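Local coordinates for protein guanine deaminase (Escherichia coli, PDB 6OHB) that catalyses the zinc-dependent hydrolytic deamination of guanine to xanthine and ammonia in purine degradation, at residues I16-T21 with A29-F34; D23-I28 with A356-Y361; I74-V79 with L362-G367; K292-F297 with K319-M324. One frame throughout, in Å; residues are numbered along the deposited sequence.

Contact 1: I16-T21 with A29-F34; sequences IDVTRT and ASALRF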
loop_
_atom_site.group_PDB
_atom_site.type_symbol
_atom_site.label_atom_id
_atom_site.label_comp_id
_atom_site.label_asym_id
_atom_site.label_seq_id
_atom_site.Cartn_x
_atom_site.Cartn_y
_atom_site.Cartn_z
ATOM N N ILE A 16 -11.538 14.559 16.321
ATOM C CA ILE A 16 -12.096 13.230 16.556
ATOM C C ILE A 16 -11.182 12.462 17.501
ATOM O O ILE A 16 -9.957 12.479 17.340
ATOM C CB ILE A 16 -12.320 12.467 15.234
ATOM C CG1 ILE A 16 -12.711 11.012 15.498
ATOM C CG2 ILE A 16 -11.095 12.553 14.348
ATOM C CD1 ILE A 16 -13.440 10.372 14.335
ATOM N N ASP A 17 -11.772 11.816 18.507
ATOM C CA ASP A 17 -11.009 10.972 19.421
ATOM C C ASP A 17 -11.934 9.917 20.019
ATOM O O ASP A 17 -13.152 9.957 19.836
ATOM C CB ASP A 17 -10.302 11.802 20.514
ATOM C CG ASP A 17 -11.276 12.532 21.455
ATOM O OD1 ASP A 17 -12.451 12.775 21.088
ATOM O OD2 ASP A 17 -10.850 12.878 22.578
ATOM N N VAL A 18 -11.338 8.937 20.697
ATOM C CA VAL A 18 -12.086 7.913 21.423
ATOM C C VAL A 18 -11.954 8.218 22.909
ATOM O O VAL A 18 -10.836 8.293 23.432
ATOM C CB VAL A 18 -11.573 6.501 21.103
ATOM C CG1 VAL A 18 -12.394 5.456 21.849
ATOM C CG2 VAL A 18 -11.584 6.246 19.594
ATOM N N THR A 19 -13.087 8.381 23.597
ATOM C CA THR A 19 -13.056 8.967 24.936
ATOM C C THR A 19 -12.737 7.969 26.043
ATOM O O THR A 19 -12.532 8.395 27.184
ATOM C CB THR A 19 -14.381 9.670 25.246
ATOM O OG1 THR A 19 -15.467 8.734 25.175
ATOM C CG2 THR A 19 -14.612 10.799 24.250
ATOM N N ARG A 20 -12.667 6.674 25.748
ATOM C CA ARG A 20 -12.323 5.703 26.777
ATOM C C ARG A 20 -11.906 4.404 26.109
ATOM O O ARG A 20 -12.246 4.143 24.953
ATOM C CB ARG A 20 -13.491 5.451 27.738
ATOM C CG ARG A 20 -14.618 4.665 27.104
ATOM C CD ARG A 20 -15.814 4.505 28.021
ATOM N NE ARG A 20 -16.749 3.543 27.449
ATOM C CZ ARG A 20 -17.702 3.862 26.578
ATOM N NH1 ARG A 20 -17.852 5.121 26.186
ATOM N NH2 ARG A 20 -18.505 2.920 26.096
ATOM N N THR A 21 -11.157 3.594 26.853
ATOM C CA THR A 21 -10.783 2.276 26.373
ATOM C C THR A 21 -11.966 1.325 26.492
ATOM O O THR A 21 -12.789 1.430 27.401
ATOM C CB THR A 21 -9.584 1.722 27.152
ATOM O OG1 THR A 21 -9.900 1.664 28.548
ATOM C CG2 THR A 21 -8.361 2.610 26.961
ATOM N N ALA A 29 -17.806 2.676 18.702
ATOM C CA ALA A 29 -18.703 3.725 18.224
ATOM C C ALA A 29 -19.324 4.497 19.383
ATOM O O ALA A 29 -19.494 5.719 19.305
ATOM C CB ALA A 29 -19.792 3.121 17.338
ATOM N N SER A 30 -19.662 3.799 20.468
ATOM C CA SER A 30 -20.244 4.447 21.637
ATOM C C SER A 30 -19.286 5.429 22.303
ATOM O O SER A 30 -19.742 6.363 22.971
ATOM C CB SER A 30 -20.686 3.394 22.650
ATOM O OG SER A 30 -19.579 2.935 23.413
ATOM N N ALA A 31 -17.976 5.240 22.139
ATOM C CA ALA A 31 -16.975 6.081 22.777
ATOM C C ALA A 31 -16.307 7.047 21.808
ATOM O O ALA A 31 -15.352 7.732 22.192
ATOM C CB ALA A 31 -15.914 5.211 23.449
ATOM N N LEU A 32 -16.770 7.113 20.565
ATOM C CA LEU A 32 -16.132 7.949 19.558
ATOM C C LEU A 32 -16.775 9.328 19.570
ATOM O O LEU A 32 -17.978 9.463 19.320
ATOM C CB LEU A 32 -16.234 7.325 18.167
ATOM C CG LEU A 32 -15.347 8.063 17.164
ATOM C CD1 LEU A 32 -14.071 7.289 16.936
ATOM C CD2 LEU A 32 -16.076 8.312 15.859
ATOM N N ARG A 33 -15.975 10.344 19.861
ATOM C CA ARG A 33 -16.419 11.725 19.896
ATOM C C ARG A 33 -15.883 12.443 18.667
ATOM O O ARG A 33 -14.667 12.444 18.417
ATOM C CB ARG A 33 -15.945 12.417 21.171
ATOM C CG ARG A 33 -16.295 13.889 21.229
ATOM C CD ARG A 33 -15.848 14.497 22.541
ATOM N NE ARG A 33 -14.467 14.150 22.854
ATOM C CZ ARG A 33 -13.856 14.479 23.986
ATOM N NH1 ARG A 33 -14.506 15.166 24.918
ATOM N NH2 ARG A 33 -12.597 14.122 24.190
ATOM N N PHE A 34 -16.793 13.048 17.909
ATOM C CA PHE A 34 -16.472 13.901 16.774
ATOM C C PHE A 34 -17.063 15.279 17.034
ATOM O O PHE A 34 -18.283 15.420 17.156
ATOM C CB PHE A 34 -17.022 13.309 15.475
ATOM C CG PHE A 34 -16.872 14.211 14.282
ATOM C CD1 PHE A 34 -15.617 14.508 13.773
ATOM C CD2 PHE A 34 -17.986 14.764 13.672
ATOM C CE1 PHE A 34 -15.477 15.337 12.675
ATOM C CE2 PHE A 34 -17.853 15.597 12.574
ATOM C CZ PHE A 34 -16.597 15.882 12.075
#
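Asp17 and Arg33 stand side by side on one face of an antiparallel strand pair, pointing the same way, with carboxylate and guanidinium planes only 3° apart. The grip is side-on: Arg33 NE reaches Asp17 OD1 at 3.0 Å and Arg33 NH2 reaches Asp17 OD2 at 2.7 Å, each on the syn lone pair. A bend at the third torsion of Arg33 (chi3 49°) folds the guanidinium back over the neighbouring strand, and Thr19 CG2 lies over one of its faces, 3.6 Å from Arg33 NE. Asp17 OD2 also accepts from the backbone N of Phe380, so the buried carboxylate is held by three donors. An alanine in place of Arg33 would remove both guanidinium bonds and would probably leave the Asp17 charge poorly compensated. Beneath the ion pair, Asp17 and Arg33 form the hydrogen-bonded pair of a beta hairpin near the N terminus, Asp17 N to Arg33 O and Arg33 N to Asp17 O, whose connection spans residues 19-31. Thr19 N adds a straight 2.7 Å bond to Ala31 O. The other face, carrying Ile16, Val18, Leu32 and Phe34, is apolar. Ile16 and Leu32 cross obliquely, Ile16 CD1 3.7 Å from Leu32 CD2; Val18 and Leu32 cross at about a right angle, with Val18 CG2 against Leu32 CD1. Ile16 CB sits at the edge of the Phe34 ring. Leu409 of helix 409-419 packs on this face. Toward the connection, Arg20 extends along Ala31, whose CB lies over one guanidinium face, and Arg20 NH2 donates a bent bond to Ser30 OG, itself bonded to Glu27 O.

Contact 2: D23-I28 with A356-Y361; sequences DNPEEI and AYEAFY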
loop_
_atom_site.group_PDB
_atom_site.type_symbol
_atom_site.label_atom_id
_atom_site.label_comp_id
_atom_site.label_asym_id
_atom_site.label_seq_id
_atom_site.Cartn_x
_atom_site.Cartn_y
_atom_site.Cartn_z
ATOM N N ASP A 23 -13.249 -3.042 25.574
ATOM C CA ASP A 23 -12.690 -4.376 25.402
ATOM C C ASP A 23 -13.314 -5.157 24.244
ATOM O O ASP A 23 -12.832 -6.252 23.926
ATOM C CB ASP A 23 -12.790 -5.198 26.713
ATOM C CG ASP A 23 -14.177 -5.234 27.316
ATOM O OD1 ASP A 23 -14.989 -4.328 27.035
ATOM O OD2 ASP A 23 -14.458 -6.170 28.102
ATOM N N ASN A 24 -14.352 -4.626 23.593
ATOM C CA ASN A 24 -14.851 -5.202 22.364
ATOM C C ASN A 24 -14.886 -4.104 21.309
ATOM O O ASN A 24 -15.332 -2.982 21.600
ATOM C CB ASN A 24 -16.252 -5.808 22.548
ATOM C CG ASN A 24 -16.240 -7.319 22.566
ATOM O OD1 ASN A 24 -16.060 -7.964 21.535
ATOM N ND2 ASN A 24 -16.423 -7.896 23.754
ATOM N N PRO A 25 -14.415 -4.374 20.088
ATOM C CA PRO A 25 -14.428 -3.329 19.047
ATOM C C PRO A 25 -15.822 -2.829 18.713
ATOM O O PRO A 25 -15.950 -1.780 18.069
ATOM C CB PRO A 25 -13.780 -4.019 17.833
ATOM C CG PRO A 25 -13.931 -5.487 18.101
ATOM C CD PRO A 25 -13.904 -5.659 19.585
ATOM N N GLU A 26 -16.867 -3.540 19.142
ATOM C CA GLU A 26 -18.234 -3.101 18.900
ATOM C C GLU A 26 -18.622 -1.898 19.751
ATOM O O GLU A 26 -19.541 -1.165 19.374
ATOM C CB GLU A 26 -19.207 -4.254 19.152
ATOM C CG GLU A 26 -19.648 -4.983 17.892
ATOM C CD GLU A 26 -18.480 -5.543 17.104
ATOM O OE1 GLU A 26 -17.857 -6.523 17.569
ATOM O OE2 GLU A 26 -18.182 -4.997 16.020
ATOM N N GLU A 27 -17.955 -1.673 20.884
ATOM C CA GLU A 27 -18.287 -0.514 21.705
ATOM C C GLU A 27 -17.582 0.760 21.263
ATOM O O GLU A 27 -17.860 1.820 21.838
ATOM C CB GLU A 27 -17.938 -0.755 23.172
ATOM C CG GLU A 27 -17.919 -2.193 23.618
ATOM C CD GLU A 27 -17.330 -2.327 25.007
ATOM O OE1 GLU A 27 -17.727 -1.551 25.900
ATOM O OE2 GLU A 27 -16.458 -3.193 25.199
ATOM N N ILE A 28 -16.676 0.683 20.281
ATOM C CA ILE A 28 -15.860 1.842 19.923
ATOM C C ILE A 28 -16.736 2.989 19.437
ATOM O O ILE A 28 -16.467 4.161 19.732
ATOM C CB ILE A 28 -14.800 1.445 18.877
ATOM C CG1 ILE A 28 -13.770 0.507 19.499
ATOM C CG2 ILE A 28 -14.105 2.680 18.311
ATOM C CD1 ILE A 28 -12.782 -0.060 18.502
ATOM N N ALA A 356 -13.610 1.124 10.423
ATOM C CA ALA A 356 -12.893 2.393 10.467
ATOM C C ALA A 356 -12.711 2.853 11.905
ATOM O O ALA A 356 -11.649 3.369 12.276
ATOM C CB ALA A 356 -13.643 3.448 9.652
ATOM N N TYR A 357 -13.739 2.659 12.732
ATOM C CA TYR A 357 -13.626 2.975 14.151
ATOM C C TYR A 357 -12.552 2.128 14.820
ATOM O O TYR A 357 -11.751 2.641 15.609
ATOM C CB TYR A 357 -14.981 2.788 14.833
ATOM C CG TYR A 357 -15.999 3.831 14.424
ATOM C CD1 TYR A 357 -15.611 4.963 13.717
ATOM C CD2 TYR A 357 -17.342 3.681 14.730
ATOM C CE1 TYR A 357 -16.530 5.918 13.334
ATOM C CE2 TYR A 357 -18.271 4.634 14.348
ATOM C CZ TYR A 357 -17.858 5.752 13.656
ATOM O OH TYR A 357 -18.775 6.704 13.268
ATOM N N GLU A 358 -12.513 0.828 14.514
ATOM C CA GLU A 358 -11.503 -0.042 15.118
ATOM C C GLU A 358 -10.095 0.352 14.686
ATOM O O GLU A 358 -9.167 0.354 15.505
ATOM C CB GLU A 358 -11.781 -1.503 14.764
ATOM C CG GLU A 358 -10.951 -2.496 15.562
ATOM C CD GLU A 358 -11.226 -3.937 15.170
ATOM O OE1 GLU A 358 -12.189 -4.181 14.411
ATOM O OE2 GLU A 358 -10.485 -4.828 15.631
ATOM N N ALA A 359 -9.913 0.672 13.403
ATOM C CA ALA A 359 -8.600 1.083 12.914
ATOM C C ALA A 359 -8.148 2.376 13.579
ATOM O O ALA A 359 -7.009 2.486 14.056
ATOM C CB ALA A 359 -8.640 1.239 11.392
ATOM N N PHE A 360 -9.038 3.371 13.627
ATOM C CA PHE A 360 -8.702 4.625 14.293
ATOM C C PHE A 360 -8.382 4.391 15.766
ATOM O O PHE A 360 -7.439 4.977 16.309
ATOM C CB PHE A 360 -9.852 5.620 14.126
ATOM C CG PHE A 360 -9.631 6.937 14.818
ATOM C CD1 PHE A 360 -8.845 7.917 14.236
ATOM C CD2 PHE A 360 -10.229 7.203 16.042
ATOM C CE1 PHE A 360 -8.643 9.138 14.868
ATOM C CE2 PHE A 360 -10.031 8.420 16.680
ATOM C CZ PHE A 360 -9.236 9.388 16.089
ATOM N N TYR A 361 -9.141 3.511 16.421
ATOM C CA TYR A 361 -8.899 3.213 17.827
ATOM C C TYR A 361 -7.524 2.593 18.031
ATOM O O TYR A 361 -6.752 3.030 18.894
ATOM C CB TYR A 361 -9.995 2.284 18.342
ATOM C CG TYR A 361 -9.821 1.841 19.769
ATOM C CD1 TYR A 361 -10.137 2.690 20.828
ATOM C CD2 TYR A 361 -9.356 0.566 20.065
ATOM C CE1 TYR A 361 -9.986 2.282 22.139
ATOM C CE2 TYR A 361 -9.201 0.148 21.370
ATOM C CZ TYR A 361 -9.517 1.010 22.406
ATOM O OH TYR A 361 -9.363 0.595 23.709
#
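Residues 25-28 coil with helical backbone angles but without regular helical bonding, and they pass beside helix 356-363 with the CA atoms of Ile28 and Tyr357 6.3 Å apart. Ile28 carries the contact. Its CG1 branch lies anti to the carbonyl carbon (chi1 -68°) and extends on to CD1, which lodges 3.6 Å from both Glu358 CA and Tyr361 CB. The CG1 carbon lies over one face of the Tyr361 ring, toward its rim. Ile28 and Tyr357 slide past each other in opposite directions, with Ile28 CG2 3.6 Å from Tyr357 CB. An alanine in place of Ile28 would strip away CG1, CD1 and CG2 and would probably loosen the loop against this helix face. Pro25 CB rests on the extended Glu358 side chain, 3.7 Å from Glu358 CD, while Glu358 OE2 is bonded to Trp316 NE1 and Tyr352 OH. Within the loop, Glu27 OE2 accepts from Asp23 N and Asn24 N, tying the turn's start to its end. Tyr361 OH bonds Ile22 N just upstream. The arrangement is a hairpin connection near the N terminus folded onto a helix of the amidohydrolase domain, away from the zinc site.

Contact 3: I74-V79 with L362-G367; sequences IVPGFV and LATLGG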
loop_
_atom_site.group_PDB
_atom_site.type_symbol
_atom_site.label_atom_id
_atom_site.label_comp_id
_atom_site.label_asym_id
_atom_site.label_seq_id
_atom_site.Cartn_x
_atom_site.Cartn_y
_atom_site.Cartn_z
ATOM N N ILE A 74 -8.413 17.046 13.220
ATOM C CA ILE A 74 -7.406 16.983 14.270
ATOM C C ILE A 74 -7.633 15.705 15.062
ATOM O O ILE A 74 -8.735 15.463 15.581
ATOM C CB ILE A 74 -7.454 18.222 15.177
ATOM C CG1 ILE A 74 -7.365 19.492 14.332
ATOM C CG2 ILE A 74 -6.335 18.178 16.207
ATOM C CD1 ILE A 74 -7.383 20.777 15.162
ATOM N N VAL A 75 -6.583 14.893 15.145
ATOM C CA VAL A 75 -6.637 13.584 15.791
ATOM C C VAL A 75 -5.512 13.511 16.811
ATOM O O VAL A 75 -4.531 14.266 16.729
ATOM C CB VAL A 75 -6.521 12.439 14.756
ATOM C CG1 VAL A 75 -7.607 12.568 13.717
ATOM C CG2 VAL A 75 -5.149 12.460 14.089
ATOM N N PRO A 76 -5.628 12.630 17.801
ATOM C CA PRO A 76 -4.496 12.416 18.707
ATOM C C PRO A 76 -3.321 11.819 17.948
ATOM O O PRO A 76 -3.494 11.141 16.934
ATOM C CB PRO A 76 -5.049 11.438 19.751
ATOM C CG PRO A 76 -6.536 11.530 19.624
ATOM C CD PRO A 76 -6.805 11.835 18.189
ATOM N N GLY A 77 -2.116 12.092 18.444
ATOM C CA GLY A 77 -0.921 11.588 17.786
ATOM C C GLY A 77 -0.940 10.073 17.682
ATOM O O GLY A 77 -1.423 9.372 18.575
ATOM N N PHE A 78 -0.448 9.564 16.554
ATOM C CA PHE A 78 -0.416 8.123 16.349
ATOM C C PHE A 78 0.645 7.456 17.219
ATOM O O PHE A 78 1.696 8.037 17.526
ATOM C CB PHE A 78 -0.177 7.795 14.873
ATOM C CG PHE A 78 -1.224 8.362 13.959
ATOM C CD1 PHE A 78 -2.571 8.215 14.255
ATOM C CD2 PHE A 78 -0.864 9.058 12.817
ATOM C CE1 PHE A 78 -3.540 8.743 13.426
ATOM C CE2 PHE A 78 -1.832 9.590 11.982
ATOM C CZ PHE A 78 -3.173 9.430 12.289
ATOM N N VAL A 79 0.369 6.198 17.568
ATOM C CA VAL A 79 1.186 5.401 18.475
ATOM C C VAL A 79 1.692 4.189 17.698
ATOM O O VAL A 79 0.906 3.307 17.322
ATOM C CB VAL A 79 0.397 4.965 19.715
ATOM C CG1 VAL A 79 1.281 4.133 20.634
ATOM C CG2 VAL A 79 -0.164 6.190 20.448
ATOM N N LEU A 362 -7.191 1.578 17.230
ATOM C CA LEU A 362 -5.889 0.934 17.373
ATOM C C LEU A 362 -4.756 1.899 17.065
ATOM O O LEU A 362 -3.662 1.767 17.625
ATOM C CB LEU A 362 -5.808 -0.292 16.464
ATOM C CG LEU A 362 -6.698 -1.474 16.854
ATOM C CD1 LEU A 362 -6.658 -2.554 15.783
ATOM C CD2 LEU A 362 -6.276 -2.033 18.198
ATOM N N ALA A 363 -4.999 2.885 16.193
ATOM C CA ALA A 363 -3.949 3.842 15.859
ATOM C C ALA A 363 -3.694 4.840 16.984
ATOM O O ALA A 363 -2.585 5.372 17.092
ATOM C CB ALA A 363 -4.300 4.582 14.569
ATOM N N THR A 364 -4.684 5.097 17.841
ATOM C CA THR A 364 -4.512 6.132 18.858
ATOM C C THR A 364 -4.621 5.564 20.268
ATOM O O THR A 364 -3.621 5.108 20.832
ATOM C CB THR A 364 -5.536 7.254 18.675
ATOM O OG1 THR A 364 -6.863 6.714 18.748
ATOM C CG2 THR A 364 -5.347 7.937 17.330
ATOM N N LEU A 365 -5.828 5.580 20.843
ATOM C CA LEU A 365 -5.974 5.228 22.256
ATOM C C LEU A 365 -5.710 3.748 22.497
ATOM O O LEU A 365 -5.126 3.380 23.520
ATOM C CB LEU A 365 -7.368 5.606 22.756
ATOM C CG LEU A 365 -7.631 5.424 24.254
ATOM C CD1 LEU A 365 -6.664 6.249 25.097
ATOM C CD2 LEU A 365 -9.073 5.770 24.587
ATOM N N GLY A 366 -6.129 2.883 21.572
ATOM C CA GLY A 366 -5.821 1.466 21.707
ATOM C C GLY A 366 -4.328 1.189 21.705
ATOM O O GLY A 366 -3.838 0.340 22.458
ATOM N N GLY A 367 -3.581 1.899 20.859
ATOM C CA GLY A 367 -2.138 1.727 20.862
ATOM C C GLY A 367 -1.512 2.180 22.167
ATOM O O GLY A 367 -0.704 1.463 22.763
HETATM O O HOH W 1 -1.023 1.378 17.730
#
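Val79 sets CG1 anti to its backbone N (chi1 180°) and CG2 anti to its carbonyl carbon, so that its two methyls meet successive points of the chain where helix 365-370 begins: CG1 lies 3.7 Å from Gly367 C, and CG2 lies 3.6 Å from Thr364 O. At the break between the helices, Thr364 places OG1 in the crowded position between N and the carbonyl carbon (chi1 58°), where it bonds back to Phe360 O. The same torsion leaves CG2 against the strand, 3.7 Å from Pro76 O and near the edge of the Phe78 ring. Phe78 holds CG anti to its carbonyl carbon (chi1 -59°), and its CD1 packs against Ala363 CB at 4.0 Å. Gly367 lets the helix come close, since a beta carbon there would stand only 3.1 Å from Val79 CB. The strand belongs to the TIM-like barrel of the amidohydrolase superfamily, and a few residues further on it supplies the zinc ligands His82 and His84. Here it meets the break between helices 356-363 and 365-370, where the carbonyls of Ala363 and Leu362 bond to the strand and to a water. Ala363 O takes the bond from Val79 N, 3.1 Å long and nearly along the C=O axis, and also receives the Phe78 CA-H. One residue earlier, Leu362 O accepts a hydrogen bond from a water that also donates to Val79 O at 2.8 Å, so two adjacent carbonyls are linked to a single strand residue, one directly and one through this water. Met336 of helix 336-349 touches both Phe78 and Ala363.

Contact 4: K292-F297 with K319-M324; sequences KSSIAF and KVKVGM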
loop_
_atom_site.group_PDB
_atom_site.type_symbol
_atom_site.label_atom_id
_atom_site.label_comp_id
_atom_site.label_asym_id
_atom_site.label_seq_id
_atom_site.Cartn_x
_atom_site.Cartn_y
_atom_site.Cartn_z
ATOM N N LYS A 292 -1.639 -10.318 30.987
ATOM C CA LYS A 292 -1.950 -8.953 30.545
ATOM C C LYS A 292 -0.825 -8.369 29.690
ATOM O O LYS A 292 -0.533 -7.172 29.749
ATOM C CB LYS A 292 -2.268 -8.042 31.735
ATOM C CG LYS A 292 -3.496 -8.477 32.533
ATOM C CD LYS A 292 -3.759 -7.554 33.712
ATOM C CE LYS A 292 -4.815 -8.131 34.643
ATOM N NZ LYS A 292 -6.195 -7.823 34.176
ATOM N N SER A 293 -0.186 -9.221 28.891
ATOM C CA SER A 293 0.856 -8.782 27.977
ATOM C C SER A 293 0.238 -8.196 26.709
ATOM O O SER A 293 -0.949 -8.373 26.426
ATOM C CB SER A 293 1.785 -9.941 27.632
ATOM O OG SER A 293 1.972 -10.787 28.753
ATOM N N SER A 294 1.061 -7.492 25.932
ATOM C CA SER A 294 0.588 -6.802 24.742
ATOM C C SER A 294 1.235 -7.370 23.483
ATOM O O SER A 294 2.325 -7.947 23.517
ATOM C CB SER A 294 0.877 -5.295 24.837
ATOM O OG SER A 294 0.069 -4.681 25.837
ATOM N N ILE A 295 0.548 -7.167 22.360
ATOM C CA ILE A 295 0.981 -7.628 21.044
ATOM C C ILE A 295 1.140 -6.416 20.137
ATOM O O ILE A 295 0.285 -5.522 20.128
ATOM C CB ILE A 295 -0.029 -8.623 20.431
ATOM C CG1 ILE A 295 -0.170 -9.873 21.303
ATOM C CG2 ILE A 295 0.371 -8.988 19.003
ATOM C CD1 ILE A 295 -1.162 -10.875 20.765
ATOM N N ALA A 296 2.229 -6.391 19.365
ATOM C CA ALA A 296 2.436 -5.385 18.325
ATOM C C ALA A 296 2.120 -6.006 16.968
ATOM O O ALA A 296 2.907 -6.800 16.443
ATOM C CB ALA A 296 3.865 -4.845 18.358
ATOM N N PHE A 297 0.981 -5.614 16.400
ATOM C CA PHE A 297 0.513 -6.073 15.095
ATOM C C PHE A 297 1.218 -5.269 14.007
ATOM O O PHE A 297 1.088 -4.041 13.956
ATOM C CB PHE A 297 -1.012 -5.914 15.046
ATOM C CG PHE A 297 -1.673 -6.382 13.769
ATOM C CD1 PHE A 297 -1.020 -7.192 12.855
ATOM C CD2 PHE A 297 -2.982 -5.998 13.499
ATOM C CE1 PHE A 297 -1.657 -7.603 11.690
ATOM C CE2 PHE A 297 -3.619 -6.401 12.346
ATOM C CZ PHE A 297 -2.960 -7.202 11.437
ATOM N N LYS A 319 -9.082 -11.314 24.769
ATOM C CA LYS A 319 -8.934 -10.069 25.528
ATOM C C LYS A 319 -7.467 -9.696 25.754
ATOM O O LYS A 319 -7.082 -9.288 26.851
ATOM C CB LYS A 319 -9.678 -10.142 26.866
ATOM C CG LYS A 319 -11.146 -10.549 26.767
ATOM C CD LYS A 319 -12.001 -9.802 27.787
ATOM C CE LYS A 319 -13.490 -9.971 27.508
ATOM N NZ LYS A 319 -13.931 -9.223 26.293
ATOM N N VAL A 320 -6.639 -9.821 24.713
ATOM C CA VAL A 320 -5.236 -9.406 24.762
ATOM C C VAL A 320 -5.098 -8.062 24.049
ATOM O O VAL A 320 -5.686 -7.850 22.984
ATOM C CB VAL A 320 -4.297 -10.474 24.165
ATOM C CG1 VAL A 320 -4.769 -10.891 22.806
ATOM C CG2 VAL A 320 -2.859 -9.964 24.112
ATOM N N LYS A 321 -4.369 -7.136 24.669
ATOM C CA LYS A 321 -4.158 -5.796 24.121
ATOM C C LYS A 321 -3.292 -5.819 22.860
ATOM O O LYS A 321 -2.225 -6.440 22.833
ATOM C CB LYS A 321 -3.510 -4.904 25.184
ATOM C CG LYS A 321 -4.383 -4.689 26.420
ATOM C CD LYS A 321 -3.643 -3.883 27.474
ATOM C CE LYS A 321 -2.658 -4.755 28.225
ATOM N NZ LYS A 321 -1.620 -3.949 28.918
ATOM N N VAL A 322 -3.751 -5.134 21.811
ATOM C CA VAL A 322 -3.056 -5.102 20.528
ATOM C C VAL A 322 -2.841 -3.654 20.110
ATOM O O VAL A 322 -3.769 -2.841 20.168
ATOM C CB VAL A 322 -3.830 -5.864 19.433
ATOM C CG1 VAL A 322 -3.204 -5.627 18.060
ATOM C CG2 VAL A 322 -3.865 -7.348 19.749
ATOM N N GLY A 323 -1.616 -3.342 19.676
ATOM C CA GLY A 323 -1.309 -2.086 19.028
ATOM C C GLY A 323 -0.692 -2.338 17.657
ATOM O O GLY A 323 -0.354 -3.473 17.299
ATOM N N MET A 324 -0.565 -1.265 16.880
ATOM C CA MET A 324 -0.038 -1.338 15.521
ATOM C C MET A 324 1.432 -0.930 15.479
ATOM O O MET A 324 1.825 0.064 16.090
ATOM C CB MET A 324 -0.838 -0.439 14.575
ATOM C CG MET A 324 -2.337 -0.711 14.530
ATOM S SD MET A 324 -2.768 -2.374 13.993
ATOM C CE MET A 324 -1.928 -2.447 12.406
#
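Phe297 and Met324 lie side by side and point the same way at the C-terminal ends of two parallel strands. Met324 curls at its second and third torsions (chi2 -60°), which brings SD to 3.7 Å from Phe297 CD2 in an oblique Met-aromatic contact. Phe297 CB also touches Val322 CG1 at 3.7 Å. Further back, Ile295 CB faces Val322 CG2, and Ile295 CD1 meets Val320 CG2, from just before the strand, at 3.9 Å, the two side chains crossing at about a right angle. Backbone bonds fix this register: Ile295 N to Lys321 O, Gly323 N to Ile295 O at 2.9 Å, and Phe297 N to Gly323 O at 2.7 Å, all nearly along the C=O axes. The other face carries Ser294, Ala296 and Lys321. Lys321 bends at chi3 and passes alongside Ser294, whose OG is bonded to Ser370 O. Ala296 approaches His82, a zinc ligand, to about 4 Å between side chains, consistent with this face looking into the barrel interior and the Ile295/Phe297 face onto the surrounding helices. Asp327, another ligand, follows strand 321-324 closely in sequence. A Schellman motif at Lys319 closes the C-terminal end of helix 312-317 just before that strand. Around the pair, strand 272-274 bonds to the far edge of 294-297, helix 282-290 packs on Ile295 and Val320, helix 312-317 on Val320 and Val322, and helix 336-349 on Phe297 and Met324.

How the contacts relate
From the N terminus, contact 1 closes first, pairing strands 14-18 and 32-35 around the connection 19-31. That connection holds residues 23-28, so contact 2, which carries them to helix 356-363, crosses contact 1 along the chain. Contact 3 opens after contact 1 has closed and crosses contact 2, joining strand 73-84 to the end of the same helix and the start of the next. Contact 4, a local strand pair, nests inside the long loops closed by contacts 2 and 3. Strand 14-18 runs beside strand 73-84, linking contacts 1 and 3, and Leu362 packs on Val322 and Met324. Helix 356-363 is common to contacts 2 and 3, so it touches both the hairpin connection and barrel strand 73-84.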